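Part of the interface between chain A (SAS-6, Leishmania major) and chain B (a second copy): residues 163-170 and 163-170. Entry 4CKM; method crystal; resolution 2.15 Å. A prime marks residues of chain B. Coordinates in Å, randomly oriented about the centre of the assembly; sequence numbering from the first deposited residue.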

# COMPACT_ATOMS: atom_id res chain seq x y z
N PHE A 163 -1.07 -6.09 -13.03
CA PHE A 163 -1.00 -7.18 -12.10
C PHE A 163 -1.91 -7.03 -10.88
O PHE A 163 -2.39 -8.02 -10.32
N LYS A 164 -2.17 -5.78 -10.49
CA LYS A 164 -3.03 -5.52 -9.32
C LYS A 164 -3.30 -4.05 -9.18
O LYS A 164 -2.67 -3.23 -9.85
N THR A 165 -4.17 -3.74 -8.23
CA THR A 165 -4.36 -2.38 -7.80
C THR A 165 -3.37 -2.05 -6.70
O THR A 165 -3.20 -2.80 -5.72
N VAL A 166 -2.70 -0.91 -6.87
CA VAL A 166 -1.65 -0.46 -5.96
C VAL A 166 -2.12 0.79 -5.27
O VAL A 166 -2.50 1.77 -5.93
N GLU A 167 -2.06 0.80 -3.95
CA GLU A 167 -2.41 1.97 -3.20
C GLU A 167 -1.21 2.92 -3.12
O GLU A 167 -0.13 2.53 -2.70
N HIS A 168 -1.39 4.16 -3.58
CA HIS A 168 -0.37 5.19 -3.49
C HIS A 168 -0.43 5.88 -2.16
O HIS A 168 0.60 6.08 -1.55
N ILE A 169 -1.62 6.24 -1.69
CA ILE A 169 -1.73 6.85 -0.36
C ILE A 169 -3.13 6.64 0.17
O ILE A 169 -4.06 6.42 -0.60
N SER A 170 -3.23 6.59 1.50
CA SER A 170 -4.50 6.55 2.23
C SER A 170 -4.49 7.68 3.23
O SER A 170 -3.45 7.95 3.82
N PHE B 163 7.54 11.26 -4.94
CA PHE B 163 6.74 11.77 -3.86
C PHE B 163 6.77 10.90 -2.61
O PHE B 163 6.64 11.42 -1.48
N LYS B 164 6.95 9.60 -2.78
CA LYS B 164 6.97 8.68 -1.64
C LYS B 164 7.35 7.29 -2.09
O LYS B 164 7.39 7.00 -3.28
N THR B 165 7.53 6.42 -1.10
CA THR B 165 7.65 5.01 -1.35
C THR B 165 6.27 4.37 -1.38
O THR B 165 5.44 4.59 -0.49
N VAL B 166 6.05 3.59 -2.43
CA VAL B 166 4.76 2.95 -2.68
C VAL B 166 4.93 1.45 -2.55
O VAL B 166 5.79 0.86 -3.21
N GLU B 167 4.11 0.84 -1.72
CA GLU B 167 4.13 -0.59 -1.58
C GLU B 167 3.30 -1.25 -2.70
O GLU B 167 2.14 -0.92 -2.87
N HIS B 168 3.93 -2.13 -3.47
CA HIS B 168 3.25 -2.89 -4.51
C HIS B 168 2.62 -4.13 -3.94
O HIS B 168 1.49 -4.41 -4.24
N ILE B 169 3.33 -4.86 -3.10
CA ILE B 169 2.75 -6.04 -2.46
C ILE B 169 3.49 -6.35 -1.18
O ILE B 169 4.64 -5.96 -1.03
N SER B 170 2.78 -6.95 -0.24
CA SER B 170 3.33 -7.48 1.01
C SER B 170 2.93 -8.93 1.12
O SER B 170 1.80 -9.27 0.75

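What brings the two stretches together, and which residues carry the contact? The two copies are related by an exact two-fold axis, and their strands, residues 165-170 in each chain, run nearly antiparallel, with 154° between their N-to-C directions and a closest approach of 6.4 Å between their axes. In this register Glu167 lies across from Glu167′, while Val166 pairs with His168′ and His168 with Val166′. About 394 Å² is buried in all, most of it by His168, Val166 and Lys164 with their symmetry mates. Because the axis is exact, each contact between different residues occurs twice.

How does valine fill the middle? The CA-to-CB bond of Val166 points toward the other stretch, and its chi1 is t (176°). Val166 CG1 meets Val166′ CG1 at 3.4 Å, a close apolar contact between the same methyl group of each copy. The same methyl also reaches the facing backbone, with Val166 CG1 3.6 Å from Glu167′ O. The second methyl is used as well: Val166 CG2 lies 3.8 Å from His168′ ND1. One small branched side chain thus touches its own mate, a main-chain carbonyl and an aromatic ring.

What does the histidine offer in return? His168 leaves its backbone sideways to the other stretch, with chi1 m (-81°) and chi2 at -107°, and this sets its ring beside the facing valine. Val166′ CG2 approaches the ring obliquely, coming within 3.8 Å of His168 ND1. The NE2 atom is hydrogen-bonded elsewhere in the structure. The residue contributes through its main chain too, since His168 O accepts a hydrogen bond from the lysine of the other copy.

Where is the polar anchor? It lies with Lys164, just before the strand, whose CA-to-CB bond points toward the partner. Its chi angles are p, t, m and m (71°, -161°, -66° and -63°), so the chain bends near its end instead of running fully extended. This places the ammonium group where Lys164 NZ donates a hydrogen bond to His168′ O at 2.8 Å and another to Thr165 O of its own stretch at 3.0 Å. One charged group therefore ties the two backbones together, and the reciprocal bond from Lys164′ NZ to His168 O, also 2.8 Å, repeats the link. The aliphatic part of the side chain packs as well: Lys164 CE is 4.2 Å from Ile169′ CB.

What do the remaining side chains do? Ile169, with chi1 and chi2 both t, points sideways and adds a modest apolar surface beside the lysine of the other copy. Glu167 also points sideways, and its side chain stays at least 5.7 Å from the partner stretch; its part in the contact falls to the carbonyl oxygen that faces the valine methyl. Thr165 points away, and neither Phe163 nor Ser170 comes within reach of the other stretch.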

# COMPACT_ATOMS: atom_id res chain seq x y z
CB PHE A 163 0.46 -7.37 -11.71
CG PHE A 163 1.36 -7.57 -12.92
CD1 PHE A 163 1.38 -8.80 -13.60
CD2 PHE A 163 2.17 -6.52 -13.40
CE1 PHE A 163 2.20 -8.98 -14.71
CE2 PHE A 163 2.99 -6.70 -14.51
CZ PHE A 163 3.00 -7.93 -15.16
CB LYS A 164 -2.34 -5.97 -8.03
CG LYS A 164 -1.16 -5.10 -7.64
CD LYS A 164 -0.23 -5.79 -6.65
CE LYS A 164 -0.88 -6.04 -5.31
NZ LYS A 164 -1.24 -4.78 -4.63
CB THR A 165 -5.79 -2.13 -7.33
OG1 THR A 165 -6.68 -2.33 -8.43
CG2 THR A 165 -5.95 -0.71 -6.82
CB VAL A 166 -0.38 -0.11 -6.76
CG1 VAL A 166 0.68 0.46 -5.85
CG2 VAL A 166 0.15 -1.33 -7.48
CB GLU A 167 -2.85 1.55 -1.82
CG GLU A 167 -3.24 2.72 -0.96
CD GLU A 167 -3.43 2.31 0.46
OE1 GLU A 167 -4.43 1.62 0.75
OE2 GLU A 167 -2.55 2.66 1.28
CB HIS A 168 -0.49 6.21 -4.63
CG HIS A 168 0.13 5.73 -5.89
ND1 HIS A 168 1.32 6.23 -6.37
CD2 HIS A 168 -0.22 4.73 -6.73
CE1 HIS A 168 1.66 5.58 -7.47
NE2 HIS A 168 0.74 4.66 -7.71
CB ILE A 169 -1.35 8.34 -0.43
CG1 ILE A 169 -1.23 8.97 0.97
CG2 ILE A 169 -2.31 9.15 -1.28
CD1 ILE A 169 -0.70 10.39 0.90
CB SER A 170 -4.62 5.29 3.06
OG SER A 170 -4.24 4.19 2.30
CB PHE B 163 5.33 12.00 -4.39
CG PHE B 163 5.31 12.90 -5.62
CD1 PHE B 163 5.48 14.29 -5.49
CD2 PHE B 163 5.13 12.36 -6.90
CE1 PHE B 163 5.47 15.11 -6.60
CE2 PHE B 163 5.12 13.18 -8.02
CZ PHE B 163 5.29 14.56 -7.87
CB LYS B 164 5.59 8.57 -1.00
CG LYS B 164 4.58 7.83 -1.86
CD LYS B 164 3.14 8.12 -1.44
CE LYS B 164 2.81 7.58 -0.06
NZ LYS B 164 2.91 6.11 -0.01
CB THR B 165 8.54 4.33 -0.31
OG1 THR B 165 9.86 4.88 -0.41
CG2 THR B 165 8.61 2.83 -0.56
CB VAL B 166 4.30 3.24 -4.12
CG1 VAL B 166 3.02 2.50 -4.43
CG2 VAL B 166 4.09 4.72 -4.32
CB GLU B 167 3.59 -0.97 -0.23
CG GLU B 167 3.59 -2.45 0.01
CD GLU B 167 2.81 -2.79 1.24
OE1 GLU B 167 3.32 -2.51 2.35
OE2 GLU B 167 1.70 -3.33 1.08
CB HIS B 168 4.20 -3.25 -5.66
CG HIS B 168 4.37 -2.13 -6.63
ND1 HIS B 168 3.81 -2.13 -7.88
CD2 HIS B 168 4.97 -0.93 -6.49
CE1 HIS B 168 4.08 -0.99 -8.49
NE2 HIS B 168 4.78 -0.24 -7.66
CB ILE B 169 2.74 -7.23 -3.44
CG1 ILE B 169 1.92 -8.41 -2.89
CG2 ILE B 169 4.14 -7.68 -3.81
CD1 ILE B 169 1.79 -9.52 -3.93
CB SER B 170 2.72 -6.80 2.22
OG SER B 170 2.69 -5.43 2.02